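Local coordinates for COG0546: Predicted phosphatases (Streptococcus pneumoniae, PDB 2AH5), which is a haloacid dehalogenase-like hydrolase of unknown substrate, predicted to act as a phosphatase that removes phosphate through an aspartyl-phosphate intermediate, at residues S3-T14 with L152-T163. Numbering follows the deposited sequence.
Sequences SITAIFFDLDGT and LAPEQAIIIGDT
Strands 6-9 and 157-161 run parallel, their axes 27° apart and 4.6 Å from each other at the closest approach, with Phe8 opposite Ile159 and Phe9 opposite Ile160; backbone hydrogen bonds run from Phe8 N to Ile158 O, from Ile160 N to Phe8 O and from Asp10 N to Ile160 O. At the start of the pair Gln156 O takes two donors, Thr5 N at 2.8 Å and Ala6 N at 3.1 Å. On one face of the sheet the methyl of Ala157 sits over the Phe8 ring, CB 4.1 Å from its centroid, and Leu152 CD1 fills in between Phe8 CZ and Ala6 CB; Leu147 of helix 139-149 covers this patch. On the other face Ile160 lies alongside Phe9, pointing the same way: with CG1 beside the backbone N (chi1 -60°), its CD1 reaches both Phe9 CE2 (3.6 Å) and Ile7 CG2 (3.7 Å). Beyond the strands Thr14 OG1 donates to Asp162 OD1 (3.0 Å) from above the carboxylate plane, while Asp162 OD2 accepts from Phe184 N. Asp10 OD2 stands 3.5 Å from Asp162 OD1, and a water donates to Asp10 OD2 and also bonds Thr163 OG1. In this Rossmann-like parallel sheet, strand 6-9 running into the DxDxT sequence of Asp10, Asp12 and Thr14 beside the acidic loop after strand 157-161 is typical of the HAD superfamily active site, where the first aspartate, probably Asp10 here, is typically the nucleophile.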
loop_
_atom_site.group_PDB
_atom_site.type_symbol
_atom_site.label_atom_id
_atom_site.label_comp_id
_atom_site.label_asym_id
_atom_site.label_seq_id
_atom_site.Cartn_x
_atom_site.Cartn_y
_atom_site.Cartn_z
ATOM N N SER A 3 22.183 -8.908 -3.956
ATOM C CA SER A 3 21.463 -9.575 -5.042
ATOM C C SER A 3 20.217 -8.795 -5.498
ATOM O O SER A 3 19.655 -9.085 -6.548
ATOM C CB SER A 3 21.123 -11.029 -4.697
ATOM O OG SER A 3 19.932 -11.089 -3.941
ATOM N N ILE A 4 19.797 -7.798 -4.717
ATOM C CA ILE A 4 18.620 -6.999 -5.104
ATOM C C ILE A 4 18.976 -6.162 -6.331
ATOM O O ILE A 4 20.010 -5.472 -6.356
ATOM C CB ILE A 4 18.118 -6.080 -3.954
ATOM C CG1 ILE A 4 17.586 -6.913 -2.781
ATOM C CG2 ILE A 4 17.033 -5.103 -4.452
ATOM C CD1 ILE A 4 17.580 -6.172 -1.479
ATOM N N THR A 5 18.132 -6.252 -7.356
ATOM C CA THR A 5 18.242 -5.397 -8.545
ATOM C C THR A 5 16.994 -4.533 -8.809
ATOM O O THR A 5 17.003 -3.684 -9.707
ATOM C CB THR A 5 18.536 -6.194 -9.837
ATOM O OG1 THR A 5 17.408 -7.018 -10.163
ATOM C CG2 THR A 5 19.787 -7.070 -9.699
ATOM N N ALA A 6 15.938 -4.746 -8.027
ATOM C CA ALA A 6 14.651 -4.088 -8.252
ATOM C C ALA A 6 13.972 -3.854 -6.905
ATOM O O ALA A 6 14.062 -4.688 -5.995
ATOM C CB ALA A 6 13.779 -4.937 -9.132
ATOM N N ILE A 7 13.323 -2.708 -6.782
ATOM C CA ILE A 7 12.685 -2.326 -5.528
ATOM C C ILE A 7 11.180 -2.106 -5.734
ATOM O O ILE A 7 10.776 -1.341 -6.628
ATOM C CB ILE A 7 13.331 -1.061 -4.915
ATOM C CG1 ILE A 7 14.854 -1.242 -4.730
ATOM C CG2 ILE A 7 12.635 -0.722 -3.600
ATOM C CD1 ILE A 7 15.556 -0.028 -4.064
ATOM N N PHE A 8 10.362 -2.819 -4.942
ATOM C CA PHE A 8 8.893 -2.722 -4.997
ATOM C C PHE A 8 8.396 -1.881 -3.810
ATOM O O PHE A 8 8.864 -2.063 -2.688
ATOM C CB PHE A 8 8.230 -4.113 -4.886
ATOM C CG PHE A 8 8.565 -5.070 -6.008
ATOM C CD1 PHE A 8 9.220 -4.642 -7.168
ATOM C CD2 PHE A 8 8.152 -6.408 -5.915
ATOM C CE1 PHE A 8 9.495 -5.542 -8.213
ATOM C CE2 PHE A 8 8.409 -7.313 -6.966
ATOM C CZ PHE A 8 9.084 -6.888 -8.100
ATOM N N PHE A 9 7.391 -1.043 -4.044
ATOM C CA PHE A 9 6.832 -0.210 -2.994
ATOM C C PHE A 9 5.334 -0.462 -2.855
ATOM O O PHE A 9 4.639 -0.552 -3.875
ATOM C CB PHE A 9 6.994 1.243 -3.372
ATOM C CG PHE A 9 8.388 1.743 -3.253
ATOM C CD1 PHE A 9 9.264 1.591 -4.306
ATOM C CD2 PHE A 9 8.803 2.379 -2.099
ATOM C CE1 PHE A 9 10.564 2.077 -4.208
ATOM C CE2 PHE A 9 10.112 2.893 -2.000
ATOM C CZ PHE A 9 10.972 2.721 -3.056
ATOM N N ASP A 10 4.835 -0.585 -1.623
ATOM C CA ASP A 10 3.387 -0.405 -1.371
ATOM C C ASP A 10 3.101 1.101 -1.611
ATOM O O ASP A 10 4.023 1.909 -1.611
ATOM C CB ASP A 10 3.002 -0.809 0.077
ATOM C CG ASP A 10 1.497 -1.150 0.228
ATOM O OD1 ASP A 10 0.699 -0.937 -0.717
ATOM O OD2 ASP A 10 1.099 -1.643 1.313
ATOM N N LEU A 11 1.842 1.473 -1.817
ATOM C CA LEU A 11 1.465 2.854 -2.182
ATOM C C LEU A 11 0.904 3.531 -0.951
ATOM O O LEU A 11 1.607 4.275 -0.302
ATOM C CB LEU A 11 0.427 2.867 -3.322
ATOM C CG LEU A 11 0.010 4.233 -3.884
ATOM C CD1 LEU A 11 1.220 5.057 -4.327
ATOM C CD2 LEU A 11 -0.958 4.028 -5.071
ATOM N N ASP A 12 -0.367 3.265 -0.637
ATOM C CA ASP A 12 -1.009 3.788 0.572
ATOM C C ASP A 12 -0.259 3.357 1.815
ATOM O O ASP A 12 0.109 2.201 1.940
ATOM C CB ASP A 12 -2.436 3.255 0.694
ATOM C CG ASP A 12 -3.268 3.608 -0.471
ATOM O OD1 ASP A 12 -3.794 4.722 -0.473
ATOM O OD2 ASP A 12 -3.371 2.788 -1.413
ATOM N N GLY A 13 -0.029 4.282 2.732
ATOM C CA GLY A 13 0.605 3.960 3.999
ATOM C C GLY A 13 2.108 3.821 3.937
ATOM O O GLY A 13 2.745 3.659 4.957
ATOM N N THR A 14 2.674 3.898 2.735
ATOM C CA THR A 14 4.119 3.793 2.562
ATOM C C THR A 14 4.652 5.041 1.832
ATOM O O THR A 14 5.361 5.863 2.424
ATOM C CB THR A 14 4.464 2.483 1.797
ATOM O OG1 THR A 14 4.105 1.356 2.604
ATOM C CG2 THR A 14 5.934 2.419 1.461
ATOM N N LEU A 152 12.313 -11.079 -13.353
ATOM C CA LEU A 152 13.071 -11.096 -12.105
ATOM C C LEU A 152 12.823 -12.376 -11.341
ATOM O O LEU A 152 11.667 -12.817 -11.210
ATOM C CB LEU A 152 12.635 -9.920 -11.207
ATOM C CG LEU A 152 12.860 -8.495 -11.696
ATOM C CD1 LEU A 152 11.993 -7.519 -10.893
ATOM C CD2 LEU A 152 14.359 -8.156 -11.533
ATOM N N ALA A 153 13.897 -12.932 -10.789
ATOM C CA ALA A 153 13.812 -13.988 -9.759
ATOM C C ALA A 153 13.499 -13.327 -8.423
ATOM O O ALA A 153 13.897 -12.191 -8.195
ATOM C CB ALA A 153 15.100 -14.757 -9.664
ATOM N N PRO A 154 12.759 -14.023 -7.551
ATOM C CA PRO A 154 12.333 -13.376 -6.303
ATOM C C PRO A 154 13.510 -12.827 -5.471
ATOM O O PRO A 154 13.391 -11.790 -4.815
ATOM C CB PRO A 154 11.632 -14.505 -5.560
ATOM C CG PRO A 154 11.199 -15.446 -6.604
ATOM C CD PRO A 154 12.261 -15.402 -7.648
ATOM N N GLU A 155 14.652 -13.507 -5.555
ATOM C CA GLU A 155 15.860 -13.134 -4.839
ATOM C C GLU A 155 16.365 -11.725 -5.209
ATOM O O GLU A 155 17.072 -11.074 -4.427
ATOM C CB GLU A 155 16.928 -14.202 -5.098
ATOM C CG GLU A 155 16.563 -15.613 -4.549
ATOM C CD GLU A 155 15.452 -16.398 -5.324
ATOM O OE1 GLU A 155 15.249 -16.243 -6.539
ATOM O OE2 GLU A 155 14.770 -17.215 -4.687
ATOM N N GLN A 156 15.965 -11.246 -6.388
ATOM C CA GLN A 156 16.400 -9.957 -6.890
ATOM C C GLN A 156 15.490 -8.789 -6.485
ATOM O O GLN A 156 15.775 -7.648 -6.871
ATOM C CB GLN A 156 16.457 -9.946 -8.418
ATOM C CG GLN A 156 17.449 -10.863 -9.085
ATOM C CD GLN A 156 17.249 -10.772 -10.594
ATOM O OE1 GLN A 156 16.540 -11.587 -11.173
ATOM N NE2 GLN A 156 17.787 -9.720 -11.211
ATOM N N ALA A 157 14.394 -9.063 -5.761
ATOM C CA ALA A 157 13.476 -7.989 -5.384
ATOM C C ALA A 157 13.332 -7.829 -3.854
ATOM O O ALA A 157 13.642 -8.747 -3.081
ATOM C CB ALA A 157 12.105 -8.196 -6.037
ATOM N N ILE A 158 12.852 -6.658 -3.447
ATOM C CA ILE A 158 12.505 -6.387 -2.053
ATOM C C ILE A 158 11.253 -5.529 -2.111
ATOM O O ILE A 158 11.096 -4.723 -3.031
ATOM C CB ILE A 158 13.684 -5.687 -1.282
ATOM C CG1 ILE A 158 13.353 -5.454 0.211
ATOM C CG2 ILE A 158 14.135 -4.385 -1.944
ATOM C CD1 ILE A 158 14.641 -5.245 1.055
ATOM N N ILE A 159 10.336 -5.728 -1.170
ATOM C CA ILE A 159 9.175 -4.825 -1.048
ATOM C C ILE A 159 9.348 -3.944 0.193
ATOM O O ILE A 159 9.756 -4.421 1.284
ATOM C CB ILE A 159 7.829 -5.590 -1.042
ATOM C CG1 ILE A 159 6.644 -4.614 -1.077
ATOM C CG2 ILE A 159 7.759 -6.585 0.165
ATOM C CD1 ILE A 159 5.306 -5.299 -1.382
ATOM N N ILE A 160 9.087 -2.651 0.001
ATOM C CA ILE A 160 9.086 -1.672 1.062
ATOM C C ILE A 160 7.617 -1.453 1.382
ATOM O O ILE A 160 6.856 -0.991 0.519
ATOM C CB ILE A 160 9.769 -0.355 0.564
ATOM C CG1 ILE A 160 11.227 -0.677 0.148
ATOM C CG2 ILE A 160 9.601 0.802 1.609
ATOM C CD1 ILE A 160 12.147 0.516 -0.200
ATOM N N GLY A 161 7.209 -1.822 2.595
ATOM C CA GLY A 161 5.789 -1.793 2.942
ATOM C C GLY A 161 5.489 -1.595 4.414
ATOM O O GLY A 161 6.372 -1.795 5.262
ATOM N N ASP A 162 4.241 -1.201 4.702
ATOM C CA ASP A 162 3.815 -0.835 6.044
ATOM C C ASP A 162 2.845 -1.803 6.729
ATOM O O ASP A 162 2.477 -1.549 7.865
ATOM C CB ASP A 162 3.208 0.584 6.072
ATOM C CG ASP A 162 1.884 0.676 5.317
ATOM O OD1 ASP A 162 1.822 0.213 4.162
ATOM O OD2 ASP A 162 0.897 1.184 5.903
ATOM N N THR A 163 2.442 -2.889 6.067
ATOM C CA THR A 163 1.445 -3.812 6.642
ATOM C C THR A 163 1.835 -5.291 6.661
ATOM O O THR A 163 2.723 -5.746 5.908
ATOM C CB THR A 163 0.082 -3.735 5.890
ATOM O OG1 THR A 163 0.213 -4.356 4.607
ATOM C CG2 THR A 163 -0.429 -2.302 5.732
HETATM O O HOH W 1 -0.750 -3.460 2.230
#